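Local atomic coordinates of SaTIE-TED (Staphylococcus aureus, PDB entry 6FX6), a protein that probably uses an internal thioester, displayed at the bacterial surface, to attach covalently to a target molecule. Residues T79-F84 and I98-L103; S173-K178 and A196-D201. All coordinates share one frame; numbering follows the deposited sequence.

How the contacts relate
Contacts 1 and 2 belong to two different bodies of the chain. Contact 1 lies in the thioester domain, where helices 72-87 and 94-107 pack together about 8 Å (centre to centre) from the centre of the chain. Contact 2 joins the two layers of a beta-sandwich, about 23 Å from that centre. They follow one another in sequence and do not touch: their centres are about 31 Å apart and their nearest atoms about 9 Å. Contact 1 is the one near the probable thioester site, through Gln101 and Cys47. After residue 201 of contact 2 the chain revisits the thioester-domain sheet with strands 210-213 and 220-222, then returns to the sandwich, consistent with the reported slipknot.

Contact 1: residues T79-F84 and I98-L103; sequences TMISHF and IATQML
Ile81 meets Thr100 and Leu103 where two antiparallel helices lie side by side, their short axes 9.5 Å apart and at 174°. The closest touch is from the methyl of Thr100, whose CG2 sits 3.4 Å from the backbone O of Ile81. A chi1 of -58° sets Thr100 OG1 beside its backbone N, where it bonds to the carbonyl of Gln96 one turn earlier, and leaves CG2 anti to N, facing Ile81. Ile81 places its beta-branch likewise: CG2 projects across the gap and passes Thr100 CG2 at 3.9 Å, the two side chains lying alongside and pointing opposite ways. Leu103 comes in roughly at right angles, its CD2 4.0 Å from Ile81 CG2, while the CD1 end of Ile81 brushes Leu103 CG at 4.2 Å. Phe46 of strand 43-47 covers Ser82 and Thr100, and Ile128 of helix 121-134 backs Leu103. Gln101, on helix 94-107 with Thr100 but directed away, accepts the backbone N-H of Cys47 at OE1, probably as the Cys-Gln pair of a thioester domain; its NE2 is present, so no thioester is formed in this model. Apart from the methyl on a carbonyl oxygen, this contact is apolar packing, with no hydrogen bond between the segments.

Contact 2: residues S173-K178 and A196-D201; sequences SGVNAK and ATIHLD
Val175 sets its two methyls against two different residues of strand 196-201. CG2 rests on the CB of Ala196 at 3.8 Å, and CG1 on the end of Ile198, with CD1 at 3.9 Å. This division follows from chi1 near 178°, which places CG1 anti to the backbone N and leaves CG2 beside it. Two residues on, Ala177 offers its CB to the same Ile198, reaching CD1 at 3.9 Å and CG2 at 4.1 Å. Ile198 is thus the shared partner: its CD1 touches both Val175 and Ala177, while its CG1-CD1 arm crosses the Val175 side chain at a slant.

The backbones stay well apart, with axes 9.1 Å from each other and strand directions differing by 26°, so side chains alone bridge the gap. Each strand is held instead by its own sheet. Asn176 and Lys178 pair through their backbones with Thr187 and Ile185, whereas Ala196 and Ile198 pair with Leu235 and Leu233. Around the first shell, Leu235 packs on both Val175 and Ile198, Val186 meets Ile198, and Ile169 of strand 168-170 touches Ala177 as well as Ile198. The alternate residues of strand 196-201 look the other way: Thr197 OG1 bonds to Thr234, and His199 ND1 to Asp230.

What results is the face-to-face apolar interior of a two-layer beta-sandwich. Strand 175-180 lies at the edge of a three-stranded antiparallel sheet, strand 195-201 inside a four-stranded mixed one. The order of the strands in the two layers, with strand 145-149 parallel to strand 231-238 in the four-stranded layer, resembles that of an immunoglobulin-like fold.

Contact 1: residues T79-F84 and I98-L103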
ATOM      1  N   THR A  79      -1.418   5.291   1.378  1.00 36.74           N
ATOM      2  CA  THR A  79      -1.801   3.897   1.142  1.00 37.28           C
ATOM      3  C   THR A  79      -0.575   3.015   0.865  1.00 37.08           C
ATOM      4  O   THR A  79      -0.546   1.852   1.279  1.00 36.36           O
ATOM      5  CB  THR A  79      -2.837   3.748  -0.002  1.00 37.66           C
ATOM      6  OG1 THR A  79      -2.305   4.260  -1.225  1.00 35.82           O
ATOM      7  CG2 THR A  79      -4.135   4.489   0.330  1.00 36.92           C
HETATM    8  N   MSE A  80       0.428   3.577   0.187  1.00 37.81           N
HETATM    9  CA  MSE A  80       1.708   2.891  -0.056  1.00 39.73           C
HETATM   10  C   MSE A  80       2.427   2.587   1.228  1.00 36.35           C
HETATM   11  O   MSE A  80       2.960   1.492   1.406  1.00 36.80           O
HETATM   12  CB  MSE A  80       2.698   3.726  -0.882  1.00 46.66           C
HETATM   13  CG  MSE A  80       2.250   4.126  -2.282  1.00 55.39           C
HETATM   14 SE   MSE A  80       2.003   2.518  -3.366  1.00 62.47          SE
HETATM   15  CE  MSE A  80       0.061   2.260  -3.115  1.00 55.04           C
ATOM     16  N   ILE A  81       2.466   3.563   2.127  1.00 35.15           N
ATOM     17  CA  ILE A  81       3.123   3.387   3.420  1.00 34.41           C
ATOM     18  C   ILE A  81       2.369   2.360   4.266  1.00 32.02           C
ATOM     19  O   ILE A  81       2.989   1.498   4.882  1.00 31.55           O
ATOM     20  CB  ILE A  81       3.276   4.725   4.179  1.00 35.43           C
ATOM     21  CG1 ILE A  81       4.226   5.658   3.412  1.00 40.66           C
ATOM     22  CG2 ILE A  81       3.825   4.486   5.580  1.00 35.86           C
ATOM     23  CD1 ILE A  81       4.085   7.119   3.776  1.00 42.73           C
ATOM     24  N   SER A  82       1.043   2.450   4.291  1.00 29.01           N
ATOM     25  CA  SER A  82       0.237   1.470   5.002  1.00 28.85           C
ATOM     26  C   SER A  82       0.476   0.071   4.431  1.00 29.69           C
ATOM     27  O   SER A  82       0.783  -0.860   5.176  1.00 26.84           O
ATOM     28  CB  SER A  82      -1.243   1.833   4.931  1.00 31.62           C
ATOM     29  OG  SER A  82      -2.046   0.854   5.573  1.00 31.13           O
ATOM     30  N   HIS A  83       0.382  -0.057   3.108  1.00 32.10           N
ATOM     31  CA  HIS A  83       0.494  -1.359   2.449  1.00 32.13           C
ATOM     32  C   HIS A  83       1.865  -2.017   2.640  1.00 33.05           C
ATOM     33  O   HIS A  83       1.963  -3.103   3.223  1.00 33.30           O
ATOM     34  CB  HIS A  83       0.174  -1.240   0.959  1.00 33.02           C
ATOM     35  CG  HIS A  83       0.277  -2.532   0.220  1.00 33.27           C
ATOM     36  ND1 HIS A  83      -0.701  -3.504   0.278  1.00 33.30           N
ATOM     37  CD2 HIS A  83       1.255  -3.024  -0.575  1.00 34.29           C
ATOM     38  CE1 HIS A  83      -0.334  -4.534  -0.466  1.00 34.25           C
ATOM     39  NE2 HIS A  83       0.852  -4.271  -0.987  1.00 35.99           N
ATOM     40  N   PHE A  84       2.909  -1.358   2.147  1.00 32.40           N
ATOM     41  CA  PHE A  84       4.263  -1.915   2.187  1.00 35.84           C
ATOM     42  C   PHE A  84       4.889  -1.880   3.576  1.00 35.27           C
ATOM     43  O   PHE A  84       5.707  -2.744   3.908  1.00 36.17           O
ATOM     44  CB  PHE A  84       5.169  -1.207   1.179  1.00 37.96           C
ATOM     45  CG  PHE A  84       4.786  -1.464  -0.247  1.00 41.19           C
ATOM     46  CD1 PHE A  84       5.041  -2.703  -0.830  1.00 44.47           C
ATOM     47  CD2 PHE A  84       4.172  -0.479  -1.014  1.00 40.72           C
ATOM     48  CE1 PHE A  84       4.692  -2.955  -2.149  1.00 46.32           C
ATOM     49  CE2 PHE A  84       3.822  -0.726  -2.333  1.00 42.84           C
ATOM     50  CZ  PHE A  84       4.076  -1.964  -2.900  1.00 45.94           C
ATOM     51  N   ILE A  98       4.189   0.497  14.667  1.00 28.67           N
ATOM     52  CA  ILE A  98       4.505   1.819  15.220  1.00 28.36           C
ATOM     53  C   ILE A  98       5.307   2.640  14.216  1.00 28.18           C
ATOM     54  O   ILE A  98       4.997   3.812  13.985  1.00 27.98           O
ATOM     55  CB  ILE A  98       5.261   1.711  16.566  1.00 28.55           C
ATOM     56  CG1 ILE A  98       4.304   1.236  17.652  1.00 29.29           C
ATOM     57  CG2 ILE A  98       5.856   3.054  16.979  1.00 32.33           C
ATOM     58  CD1 ILE A  98       4.973   0.841  18.952  1.00 31.31           C
ATOM     59  N   ALA A  99       6.333   2.024  13.626  1.00 29.57           N
ATOM     60  CA  ALA A  99       7.170   2.702  12.618  1.00 30.76           C
ATOM     61  C   ALA A  99       6.330   3.171  11.433  1.00 29.65           C
ATOM     62  O   ALA A  99       6.493   4.291  10.959  1.00 30.83           O
ATOM     63  CB  ALA A  99       8.285   1.788  12.142  1.00 29.32           C
ATOM     64  N   THR A 100       5.418   2.315  10.980  1.00 28.45           N
ATOM     65  CA  THR A 100       4.527   2.656   9.877  1.00 31.59           C
ATOM     66  C   THR A 100       3.615   3.829  10.253  1.00 28.83           C
ATOM     67  O   THR A 100       3.494   4.784   9.484  1.00 30.54           O
ATOM     68  CB  THR A 100       3.705   1.431   9.435  1.00 31.61           C
ATOM     69  OG1 THR A 100       4.602   0.384   9.063  1.00 33.81           O
ATOM     70  CG2 THR A 100       2.813   1.757   8.250  1.00 34.24           C
ATOM     71  N   GLN A 101       2.998   3.759  11.433  1.00 29.00           N
ATOM     72  CA  GLN A 101       2.180   4.866  11.952  1.00 28.77           C
ATOM     73  C   GLN A 101       2.994   6.150  12.046  1.00 28.46           C
ATOM     74  O   GLN A 101       2.507   7.217  11.695  1.00 27.80           O
ATOM     75  CB  GLN A 101       1.608   4.528  13.335  1.00 29.25           C
ATOM     76  CG  GLN A 101       0.770   5.630  13.986  1.00 29.53           C
ATOM     77  CD  GLN A 101      -0.513   5.917  13.244  1.00 30.06           C
ATOM     78  OE1 GLN A 101      -1.558   5.337  13.553  1.00 30.59           O
ATOM     79  NE2 GLN A 101      -0.446   6.809  12.257  1.00 26.25           N
HETATM   80  N   MSE A 102       4.225   6.034  12.539  1.00 28.93           N
HETATM   81  CA  MSE A 102       5.108   7.194  12.687  1.00 31.90           C
HETATM   82  C   MSE A 102       5.499   7.815  11.367  1.00 33.66           C
HETATM   83  O   MSE A 102       5.633   9.040  11.277  1.00 35.02           O
HETATM   84  CB  MSE A 102       6.372   6.841  13.476  1.00 34.68           C
HETATM   85  CG  MSE A 102       6.125   6.964  14.977  1.00 34.54           C
HETATM   86 SE   MSE A 102       7.612   6.101  15.932  1.00 38.78          SE
HETATM   87  CE  MSE A 102       9.020   7.425  15.539  1.00 40.79           C
ATOM     88  N   LEU A 103       5.692   6.986  10.338  1.00 34.08           N
ATOM     89  CA  LEU A 103       6.015   7.476   8.994  1.00 36.76           C
ATOM     90  C   LEU A 103       4.819   8.160   8.327  1.00 35.80           C
ATOM     91  O   LEU A 103       4.981   9.193   7.675  1.00 36.85           O
ATOM     92  CB  LEU A 103       6.534   6.337   8.105  1.00 38.10           C
ATOM     93  CG  LEU A 103       7.029   6.727   6.700  1.00 39.46           C
ATOM     94  CD1 LEU A 103       8.007   7.892   6.744  1.00 42.60           C
ATOM     95  CD2 LEU A 103       7.664   5.523   6.019  1.00 40.39           C
TER

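Contact 2: residues S173-K178 and A196-D201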
ATOM      1  N   SER A 173      -9.274 -14.230 -21.489  1.00 37.98           N
ATOM      2  CA  SER A 173      -9.436 -15.624 -21.890  1.00 40.30           C
ATOM      3  C   SER A 173      -8.696 -15.888 -23.208  1.00 39.28           C
ATOM      4  O   SER A 173      -8.653 -15.022 -24.088  1.00 39.37           O
ATOM      5  CB  SER A 173     -10.922 -15.957 -22.040  1.00 43.12           C
ATOM      6  OG  SER A 173     -11.101 -17.333 -22.294  1.00 49.59           O
ATOM      7  N   GLY A 174      -8.092 -17.069 -23.318  1.00 38.64           N
ATOM      8  CA  GLY A 174      -7.290 -17.443 -24.482  1.00 37.71           C
ATOM      9  C   GLY A 174      -5.852 -16.941 -24.478  1.00 35.56           C
ATOM     10  O   GLY A 174      -5.157 -17.072 -25.486  1.00 34.12           O
ATOM     11  N   VAL A 175      -5.405 -16.377 -23.355  1.00 35.14           N
ATOM     12  CA  VAL A 175      -4.016 -15.930 -23.184  1.00 35.95           C
ATOM     13  C   VAL A 175      -3.455 -16.555 -21.910  1.00 37.88           C
ATOM     14  O   VAL A 175      -4.066 -16.441 -20.840  1.00 40.29           O
ATOM     15  CB  VAL A 175      -3.903 -14.388 -23.094  1.00 33.05           C
ATOM     16  CG1 VAL A 175      -2.452 -13.951 -22.863  1.00 31.77           C
ATOM     17  CG2 VAL A 175      -4.444 -13.738 -24.361  1.00 35.35           C
ATOM     18  N   ASN A 176      -2.309 -17.226 -22.043  1.00 38.46           N
ATOM     19  CA  ASN A 176      -1.543 -17.743 -20.908  1.00 42.59           C
ATOM     20  C   ASN A 176      -0.305 -16.878 -20.738  1.00 39.75           C
ATOM     21  O   ASN A 176       0.380 -16.573 -21.713  1.00 39.75           O
ATOM     22  CB  ASN A 176      -1.119 -19.195 -21.134  1.00 50.16           C
ATOM     23  CG  ASN A 176      -2.225 -20.179 -20.832  1.00 63.39           C
ATOM     24  OD1 ASN A 176      -3.322 -20.083 -21.383  1.00 81.59           O
ATOM     25  ND2 ASN A 176      -1.942 -21.139 -19.957  1.00 70.47           N
ATOM     26  N   ALA A 177      -0.021 -16.500 -19.497  1.00 38.84           N
ATOM     27  CA  ALA A 177       1.101 -15.630 -19.186  1.00 41.59           C
ATOM     28  C   ALA A 177       1.744 -16.063 -17.881  1.00 41.16           C
ATOM     29  O   ALA A 177       1.075 -16.099 -16.849  1.00 41.13           O
ATOM     30  CB  ALA A 177       0.635 -14.188 -19.089  1.00 41.54           C
ATOM     31  N   LYS A 178       3.039 -16.384 -17.942  1.00 44.02           N
ATOM     32  CA  LYS A 178       3.831 -16.766 -16.772  1.00 47.74           C
ATOM     33  C   LYS A 178       5.131 -15.962 -16.735  1.00 42.98           C
ATOM     34  O   LYS A 178       5.653 -15.557 -17.779  1.00 41.78           O
ATOM     35  CB  LYS A 178       4.143 -18.270 -16.805  1.00 59.24           C
ATOM     36  CG  LYS A 178       4.748 -18.798 -15.509  1.00 80.85           C
ATOM     37  CD  LYS A 178       5.002 -20.298 -15.521  1.00 94.31           C
ATOM     38  CE  LYS A 178       5.720 -20.714 -14.243  1.00 98.75           C
ATOM     39  NZ  LYS A 178       5.926 -22.183 -14.142  1.00106.60           N
ATOM     40  N   ALA A 196      -5.035  -8.041 -26.889  1.00 36.87           N
ATOM     41  CA  ALA A 196      -5.116  -8.694 -25.583  1.00 34.98           C
ATOM     42  C   ALA A 196      -4.084  -8.116 -24.619  1.00 33.21           C
ATOM     43  O   ALA A 196      -2.878  -8.243 -24.845  1.00 34.35           O
ATOM     44  CB  ALA A 196      -4.904 -10.187 -25.742  1.00 35.00           C
ATOM     45  N   THR A 197      -4.565  -7.502 -23.538  1.00 31.15           N
ATOM     46  CA  THR A 197      -3.707  -6.810 -22.582  1.00 30.38           C
ATOM     47  C   THR A 197      -3.422  -7.680 -21.355  1.00 31.70           C
ATOM     48  O   THR A 197      -4.345  -8.158 -20.696  1.00 31.88           O
ATOM     49  CB  THR A 197      -4.333  -5.469 -22.169  1.00 30.96           C
ATOM     50  OG1 THR A 197      -4.436  -4.636 -23.328  1.00 32.50           O
ATOM     51  CG2 THR A 197      -3.490  -4.757 -21.121  1.00 30.15           C
ATOM     52  N   ILE A 198      -2.130  -7.871 -21.078  1.00 30.43           N
ATOM     53  CA  ILE A 198      -1.641  -8.574 -19.899  1.00 29.87           C
ATOM     54  C   ILE A 198      -1.234  -7.540 -18.843  1.00 27.33           C
ATOM     55  O   ILE A 198      -0.496  -6.605 -19.151  1.00 28.79           O
ATOM     56  CB  ILE A 198      -0.431  -9.467 -20.262  1.00 32.57           C
ATOM     57  CG1 ILE A 198      -0.875 -10.559 -21.246  1.00 35.70           C
ATOM     58  CG2 ILE A 198       0.179 -10.080 -19.008  1.00 32.92           C
ATOM     59  CD1 ILE A 198       0.247 -11.406 -21.808  1.00 39.93           C
ATOM     60  N   HIS A 199      -1.713  -7.713 -17.612  1.00 25.33           N
ATOM     61  CA  HIS A 199      -1.376  -6.825 -16.494  1.00 26.22           C
ATOM     62  C   HIS A 199      -0.538  -7.561 -15.471  1.00 23.84           C
ATOM     63  O   HIS A 199      -0.949  -8.613 -14.991  1.00 25.89           O
ATOM     64  CB  HIS A 199      -2.635  -6.325 -15.776  1.00 25.82           C
ATOM     65  CG  HIS A 199      -3.645  -5.697 -16.679  1.00 29.50           C
ATOM     66  ND1 HIS A 199      -3.674  -4.343 -16.933  1.00 31.19           N
ATOM     67  CD2 HIS A 199      -4.685  -6.234 -17.362  1.00 30.75           C
ATOM     68  CE1 HIS A 199      -4.680  -4.075 -17.749  1.00 32.10           C
ATOM     69  NE2 HIS A 199      -5.309  -5.204 -18.024  1.00 30.01           N
ATOM     70  N   LEU A 200       0.611  -6.989 -15.123  1.00 25.62           N
ATOM     71  CA  LEU A 200       1.521  -7.550 -14.118  1.00 26.96           C
ATOM     72  C   LEU A 200       1.469  -6.694 -12.851  1.00 27.41           C
ATOM     73  O   LEU A 200       2.201  -5.716 -12.733  1.00 24.47           O
ATOM     74  CB  LEU A 200       2.945  -7.599 -14.676  1.00 28.36           C
ATOM     75  CG  LEU A 200       3.089  -8.207 -16.069  1.00 31.06           C
ATOM     76  CD1 LEU A 200       4.563  -8.220 -16.459  1.00 34.70           C
ATOM     77  CD2 LEU A 200       2.485  -9.603 -16.139  1.00 29.33           C
ATOM     78  N   ASP A 201       0.606  -7.083 -11.908  1.00 26.34           N
ATOM     79  CA  ASP A 201       0.294  -6.264 -10.732  1.00 28.81           C
ATOM     80  C   ASP A 201       1.327  -6.390  -9.618  1.00 26.31           C
ATOM     81  O   ASP A 201       1.749  -7.496  -9.273  1.00 30.26           O
ATOM     82  CB  ASP A 201      -1.061  -6.664 -10.131  1.00 30.25           C
ATOM     83  CG  ASP A 201      -2.201  -6.554 -11.115  1.00 34.39           C
ATOM     84  OD1 ASP A 201      -2.179  -5.662 -11.987  1.00 35.03           O
ATOM     85  OD2 ASP A 201      -3.133  -7.366 -10.999  1.00 38.24           O
TER